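Local coordinates for sensory box/GGDEF family protein (Vibrio cholerae serotype O1, PDB 6EIB) that converts two molecules of GTP into cyclic di-GMP with magnesium as cofactor, through its GGEEF-bearing diguanylate cyclase domain, and takes part in biofilm formation, at residues A15-A20 with Q29-I34; L57-K62 with Q103-H108; G75-G78 with F82-V85. All coordinates share one frame; numbering follows the deposited sequence.

In the fold
The three contacts lie in one GGDEF-type domain, with interaction 3 linking the other two. Interactions 1 and 2, centres about 23 Å apart, do not touch; the centre of interaction 3 is about 12 Å from the first and about 14 Å from the second. Strands 31-38 and 81-87 are sheet neighbours, and I34 N lies 2.8 Å from I84 O, a probable hydrogen bond joining interactions 1 and 3. C33 and I83 pack on one face of the sheet, L60 CD2 and F82 CD1, 3.6 Å apart, on the other. The side chains of L60 and F82 each come within about 4 Å of that of I38, a magnesium site by similarity; interaction 1 is remote from the annotated sites.

Interaction 1: A15-A20 with Q29-I34; sequences ADFRAA and QPLSCI
The ring of F17 meets the thiol of C33 in a sulfur-aromatic contact. SG lies 4.9 Å from the ring centroid, on a line 56° off the ring normal, so it approaches obliquely. Its nearest ring atoms are at the far end, with F17 CZ 4.0 Å from C33 SG and CE2 just as near. F17 reaches this position because CG is anti to the backbone N (chi1 -165°), which carries the ring from the helix towards the strand.

These residues join helix 10-27 to strand 31-38, the central strand of the five-stranded GGDEF sheet. The axes of segments 15-20 and 31-34 run roughly antiparallel, at 151°, and approach to 10.6 Å. L31 and C33 turn to the helix side of the strand, while S32 points to the other face, where it meets A94 of helix 91-107.

The remaining contacts are apolar and centre on L31, whose two methyls divide the work. L31 CD2 lies at the edge of the F17 ring, close to its plane and 4.0 Å from F17 CE1; the same methyl also rests against the A20 backbone, 3.9 Å from A20 C. L31 CD1 instead touches the A20 methyl, 4.0 Å from A20 CB. Around this buried patch, I133 of helix 133-148 covers part of F17, I136 and S140 of the same helix flank C33, and V85 of strand 81-87 touches both F17 and L31.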
# COMPACT_ATOMS: atom_id res chain seq x y z
N ALA A 15 3.90 14.84 -1.08
CA ALA A 15 4.66 15.74 -1.98
C ALA A 15 5.30 14.97 -3.12
O ALA A 15 5.27 15.42 -4.26
CB ALA A 15 5.73 16.52 -1.20
N ASP A 16 5.91 13.81 -2.85
CA ASP A 16 6.49 13.01 -3.93
C ASP A 16 5.39 12.54 -4.89
O ASP A 16 5.56 12.55 -6.11
CB ASP A 16 7.27 11.81 -3.37
CG ASP A 16 8.62 12.21 -2.76
OD1 ASP A 16 9.13 13.27 -3.14
OD2 ASP A 16 9.15 11.46 -1.91
N PHE A 17 4.25 12.16 -4.33
CA PHE A 17 3.12 11.70 -5.13
C PHE A 17 2.62 12.83 -6.06
O PHE A 17 2.36 12.60 -7.24
CB PHE A 17 2.00 11.23 -4.19
CG PHE A 17 0.93 10.42 -4.86
CD1 PHE A 17 1.01 10.10 -6.20
CD2 PHE A 17 -0.17 9.98 -4.11
CE1 PHE A 17 0.00 9.35 -6.81
CE2 PHE A 17 -1.18 9.22 -4.69
CZ PHE A 17 -1.12 8.92 -6.03
N ARG A 18 2.47 14.04 -5.52
CA ARG A 18 2.07 15.18 -6.36
C ARG A 18 3.09 15.50 -7.47
O ARG A 18 2.72 15.89 -8.57
CB ARG A 18 1.83 16.44 -5.52
CG ARG A 18 0.53 16.37 -4.69
CD ARG A 18 0.09 17.71 -4.06
NE ARG A 18 -1.22 17.45 -3.43
CZ ARG A 18 -2.37 17.43 -4.09
NH1 ARG A 18 -2.39 17.70 -5.39
NH2 ARG A 18 -3.50 17.14 -3.44
N ALA A 19 4.38 15.40 -7.16
CA ALA A 19 5.38 15.70 -8.20
C ALA A 19 5.33 14.60 -9.27
O ALA A 19 5.46 14.87 -10.47
CB ALA A 19 6.74 15.84 -7.60
N ALA A 20 5.14 13.37 -8.81
CA ALA A 20 5.02 12.20 -9.70
C ALA A 20 3.81 12.29 -10.63
O ALA A 20 3.90 11.93 -11.80
CB ALA A 20 4.93 10.90 -8.87
N GLN A 29 3.66 8.87 -18.79
CA GLN A 29 4.02 7.57 -18.25
C GLN A 29 2.88 7.08 -17.35
O GLN A 29 2.20 7.90 -16.69
CB GLN A 29 5.33 7.66 -17.46
CG GLN A 29 6.56 8.08 -18.29
CD GLN A 29 7.78 8.34 -17.41
OE1 GLN A 29 7.66 8.42 -16.18
NE2 GLN A 29 8.94 8.46 -18.02
N PRO A 30 2.74 5.75 -17.24
CA PRO A 30 1.72 5.27 -16.29
C PRO A 30 2.17 5.51 -14.86
O PRO A 30 3.37 5.51 -14.58
CB PRO A 30 1.61 3.78 -16.61
CG PRO A 30 2.99 3.40 -17.22
CD PRO A 30 3.41 4.67 -17.98
N LEU A 31 1.22 5.66 -13.93
CA LEU A 31 1.57 5.94 -12.55
C LEU A 31 0.61 5.16 -11.67
O LEU A 31 -0.55 5.50 -11.64
CB LEU A 31 1.40 7.44 -12.23
CG LEU A 31 1.63 7.91 -10.79
CD1 LEU A 31 3.05 7.67 -10.34
CD2 LEU A 31 1.27 9.39 -10.58
N SER A 32 1.11 4.22 -10.88
CA SER A 32 0.21 3.35 -10.10
C SER A 32 0.23 3.63 -8.61
O SER A 32 1.19 4.17 -8.06
CB SER A 32 0.55 1.87 -10.34
OG SER A 32 0.21 1.45 -11.65
N CYS A 33 -0.87 3.25 -7.94
CA CYS A 33 -1.03 3.59 -6.56
C CYS A 33 -1.61 2.38 -5.84
O CYS A 33 -2.61 1.85 -6.28
CB CYS A 33 -1.96 4.80 -6.45
SG CYS A 33 -2.26 5.34 -4.79
N ILE A 34 -0.96 1.94 -4.76
CA ILE A 34 -1.49 0.82 -3.95
C ILE A 34 -1.81 1.29 -2.57
O ILE A 34 -0.95 1.87 -1.90
CB ILE A 34 -0.48 -0.34 -3.79
CG1 ILE A 34 0.00 -0.85 -5.16
CG2 ILE A 34 -1.15 -1.50 -2.99
CD1 ILE A 34 1.34 -1.72 -5.07

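Interaction 2: L57-K62 with Q103-H108; sequences LCFLAK and QRFAEH. With SO4 (sulfate ion), chain F; ACT (acetate ion), chain P.
F59 of helix 50-67 stacks on H108, the residue just beyond helix 91-107, where these two helices pack together over one face of the GGDEF sheet. The rings meet face to face, with centroids 3.8 Å apart and planes 20° from parallel, and the side chains enter the stack from opposite directions. The closest atoms are F59 CZ and H108 CG, at 3.3 Å. F110 adds edge-to-face contacts to both rings. A sulfate, probably from the crystallisation liquor, sits at the edge of the imidazole: H108 ND1 donates to its O3 over 3.1 Å (154° at the hydrogen), with a second, weak bond to O1. R104 NH2 holds the same ion through O4 at 2.6 Å, while R104 NH1 bonds S66 OG, so the guanidinium and the imidazole both point an N-H at the anion.

At its edge, F59 also meets the ring of F105, where F59 CD2 lies 4.0 Å from F105 CD1. L60, next along the helix, crosses F105 at about a right angle. With CG anti to the backbone N (chi1 -179°), L60 turns its CD1 branch to the F105 ring, 3.9 Å from F105 CD1.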
# COMPACT_ATOMS: atom_id res chain seq x y z
N LEU A 57 4.59 -3.22 11.57
CA LEU A 57 4.66 -2.10 10.64
C LEU A 57 6.06 -2.07 10.00
O LEU A 57 6.20 -1.90 8.79
CB LEU A 57 4.41 -0.78 11.37
CG LEU A 57 3.04 -0.57 12.03
CD1 LEU A 57 3.04 0.67 12.89
CD2 LEU A 57 1.98 -0.48 10.99
N CYS A 58 7.08 -2.28 10.81
CA CYS A 58 8.44 -2.25 10.31
C CYS A 58 8.74 -3.36 9.31
O CYS A 58 9.34 -3.09 8.27
CB CYS A 58 9.43 -2.35 11.48
SG CYS A 58 9.59 -0.79 12.33
N PHE A 59 8.30 -4.57 9.62
CA PHE A 59 8.42 -5.70 8.71
C PHE A 59 7.69 -5.43 7.39
O PHE A 59 8.19 -5.79 6.32
CB PHE A 59 7.87 -6.98 9.34
CG PHE A 59 7.86 -8.15 8.40
CD1 PHE A 59 9.00 -8.92 8.23
CD2 PHE A 59 6.74 -8.44 7.63
CE1 PHE A 59 9.01 -9.99 7.33
CE2 PHE A 59 6.75 -9.50 6.73
CZ PHE A 59 7.88 -10.26 6.58
N LEU A 60 6.51 -4.81 7.47
CA LEU A 60 5.74 -4.52 6.25
C LEU A 60 6.49 -3.53 5.37
O LEU A 60 6.55 -3.69 4.13
CB LEU A 60 4.36 -3.96 6.59
CG LEU A 60 3.49 -3.65 5.36
CD1 LEU A 60 3.31 -4.87 4.48
CD2 LEU A 60 2.09 -3.07 5.77
N ALA A 61 7.07 -2.52 6.00
CA ALA A 61 7.89 -1.56 5.27
C ALA A 61 9.10 -2.25 4.63
O ALA A 61 9.41 -2.00 3.46
CB ALA A 61 8.35 -0.44 6.18
N LYS A 62 9.77 -3.11 5.40
CA LYS A 62 10.91 -3.87 4.85
C LYS A 62 10.44 -4.71 3.66
O LYS A 62 11.10 -4.78 2.63
CB LYS A 62 11.54 -4.77 5.91
CG LYS A 62 12.32 -4.04 6.99
CD LYS A 62 13.10 -5.01 7.92
CE LYS A 62 12.21 -5.87 8.84
NZ LYS A 62 11.60 -5.07 9.96
N GLN A 103 0.60 -11.79 0.03
CA GLN A 103 0.95 -13.19 0.27
C GLN A 103 2.12 -13.37 1.19
O GLN A 103 2.08 -14.22 2.08
CB GLN A 103 1.24 -13.89 -1.03
CG GLN A 103 0.01 -14.32 -1.80
CD GLN A 103 0.34 -14.62 -3.25
OE1 GLN A 103 1.35 -14.14 -3.79
NE2 GLN A 103 -0.46 -15.50 -3.87
N ARG A 104 3.19 -12.61 0.97
CA ARG A 104 4.36 -12.77 1.82
C ARG A 104 4.12 -12.27 3.24
O ARG A 104 4.69 -12.79 4.21
CB ARG A 104 5.59 -12.11 1.19
CG ARG A 104 6.13 -12.94 0.04
CD ARG A 104 7.56 -12.56 -0.32
NE ARG A 104 8.45 -12.60 0.84
CZ ARG A 104 9.61 -11.96 0.87
NH1 ARG A 104 9.99 -11.26 -0.19
NH2 ARG A 104 10.37 -11.98 1.95
N PHE A 105 3.24 -11.27 3.38
CA PHE A 105 2.89 -10.83 4.69
C PHE A 105 2.12 -11.93 5.42
O PHE A 105 2.38 -12.22 6.60
CB PHE A 105 2.08 -9.52 4.59
CG PHE A 105 1.84 -8.84 5.90
CD1 PHE A 105 2.87 -8.16 6.54
CD2 PHE A 105 0.57 -8.81 6.45
CE1 PHE A 105 2.64 -7.48 7.73
CE2 PHE A 105 0.33 -8.14 7.66
CZ PHE A 105 1.35 -7.48 8.29
N ALA A 106 1.17 -12.55 4.72
CA ALA A 106 0.32 -13.60 5.29
C ALA A 106 1.16 -14.82 5.67
O ALA A 106 0.81 -15.59 6.56
CB ALA A 106 -0.76 -14.01 4.30
N GLU A 107 2.25 -15.00 4.94
CA GLU A 107 3.12 -16.17 5.13
C GLU A 107 4.16 -15.97 6.23
O GLU A 107 4.81 -16.93 6.64
CB GLU A 107 3.82 -16.53 3.82
CG GLU A 107 2.95 -17.20 2.78
CD GLU A 107 3.55 -17.11 1.38
OE1 GLU A 107 4.58 -16.39 1.19
OE2 GLU A 107 3.01 -17.77 0.47
N HIS A 108 4.39 -14.73 6.66
CA HIS A 108 5.42 -14.50 7.67
C HIS A 108 4.88 -14.75 9.08
O HIS A 108 3.88 -14.17 9.48
CB HIS A 108 6.00 -13.09 7.55
CG HIS A 108 7.08 -12.81 8.53
ND1 HIS A 108 8.39 -13.21 8.33
CD2 HIS A 108 7.08 -12.12 9.70
CE1 HIS A 108 9.13 -12.81 9.35
NE2 HIS A 108 8.36 -12.16 10.20
S SO4 F . 10.27 -13.81 5.27
O1 SO4 F . 10.84 -13.48 6.57
O2 SO4 F . 10.91 -14.99 4.71
O3 SO4 F . 8.85 -14.16 5.37
O4 SO4 F . 10.48 -12.65 4.41
C ACT P . -2.92 -17.11 -1.45
O ACT P . -3.87 -17.85 -1.12
OXT ACT P . -3.16 -16.27 -2.35
CH3 ACT P . -1.56 -17.23 -0.83

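Interaction 3: G75-G78 with F82-V85; sequences GRVG and FIIV
The carbonyl oxygen of G75 receives two groups from the facing strand. I83 N donates to G75 O over 2.9 Å, at 158° at the hydrogen, and F82 CA adds a CH···O contact to the same oxygen at 3.2 Å. The return bond, G75 N to I83 O, measures 3.0 Å. The two N-H bonds make G75 and I83 a hydrogen-bonded antiparallel pair, while R76 and F82 form the adjacent non-hydrogen-bonded pair. The hairpin's GGEEF signature, G78 to F82, spans the turn and the start of strand 81-87, and includes E80, predicted to be the proton acceptor.

The start of the R76 side chain, CB and CG, lies over the F82 ring. CG, anti to the backbone N (chi1 -172°), stands over one face, 4.2 Å from the centroid in a CH-π contact and displaced towards the rim, and R76 CB lies 3.7 Å from F82 CE2. The chain, extended on to NE, carries the guanidinium past the ring with its plane only 18° from the ring plane, and NH2 bonds G79 O in the turn. On the side of the sheet to which I83 points, V77 CG1 meets I83 CG2 at 3.6 Å, the two side chains crossing at about a right angle.

F82 packs against L57 and L60 and meets the F64 ring edge-to-face, all on helix 50-67, whereas I83 touches L13 and V77 touches W14 of helix 10-27. Strand 73-76 is outermost in the sheet; strand 81-87 continues it into strand 31-38.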
# COMPACT_ATOMS: atom_id res chain seq x y z
N GLY A 75 4.32 5.61 2.01
CA GLY A 75 3.89 6.49 3.07
C GLY A 75 2.95 5.75 4.01
O GLY A 75 2.08 4.99 3.60
N ARG A 76 3.16 5.94 5.30
CA ARG A 76 2.17 5.48 6.25
C ARG A 76 1.15 6.57 6.38
O ARG A 76 1.41 7.54 7.07
CB ARG A 76 2.83 5.18 7.59
CG ARG A 76 1.91 4.51 8.60
CD ARG A 76 2.54 4.59 9.97
NE ARG A 76 1.72 3.94 10.97
CZ ARG A 76 1.98 4.01 12.26
NH1 ARG A 76 3.02 4.71 12.68
NH2 ARG A 76 1.17 3.37 13.13
N VAL A 77 -0.02 6.41 5.77
CA VAL A 77 -0.97 7.54 5.77
C VAL A 77 -2.05 7.46 6.86
O VAL A 77 -2.87 8.39 7.04
CB VAL A 77 -1.65 7.67 4.40
CG1 VAL A 77 -0.62 8.08 3.34
CG2 VAL A 77 -2.35 6.36 4.02
N GLY A 78 -2.05 6.36 7.59
CA GLY A 78 -2.94 6.21 8.73
C GLY A 78 -2.30 5.27 9.73
O GLY A 78 -1.21 4.73 9.49
N PHE A 82 -1.17 2.11 4.47
CA PHE A 82 -0.02 2.55 3.69
C PHE A 82 -0.43 2.84 2.30
O PHE A 82 -1.45 2.34 1.80
CB PHE A 82 1.09 1.47 3.66
CG PHE A 82 1.78 1.28 4.96
CD1 PHE A 82 1.22 0.46 5.96
CD2 PHE A 82 2.98 1.92 5.22
CE1 PHE A 82 1.87 0.29 7.18
CE2 PHE A 82 3.63 1.77 6.42
CZ PHE A 82 3.08 0.94 7.41
N ILE A 83 0.41 3.63 1.64
CA ILE A 83 0.24 3.86 0.24
C ILE A 83 1.60 3.63 -0.43
O ILE A 83 2.63 4.03 0.11
CB ILE A 83 -0.30 5.27 0.03
CG1 ILE A 83 -0.56 5.60 -1.44
CG2 ILE A 83 0.70 6.26 0.53
CD1 ILE A 83 -1.35 6.96 -1.55
N ILE A 84 1.58 2.97 -1.58
CA ILE A 84 2.77 2.82 -2.40
C ILE A 84 2.50 3.44 -3.76
O ILE A 84 1.52 3.11 -4.42
CB ILE A 84 3.17 1.36 -2.55
CG1 ILE A 84 3.38 0.74 -1.18
CG2 ILE A 84 4.48 1.21 -3.39
CD1 ILE A 84 3.48 -0.76 -1.23
N VAL A 85 3.42 4.31 -4.17
CA VAL A 85 3.29 4.96 -5.46
C VAL A 85 4.36 4.49 -6.38
O VAL A 85 5.54 4.56 -6.01
CB VAL A 85 3.36 6.50 -5.31
CG1 VAL A 85 3.40 7.20 -6.71
CG2 VAL A 85 2.19 7.00 -4.44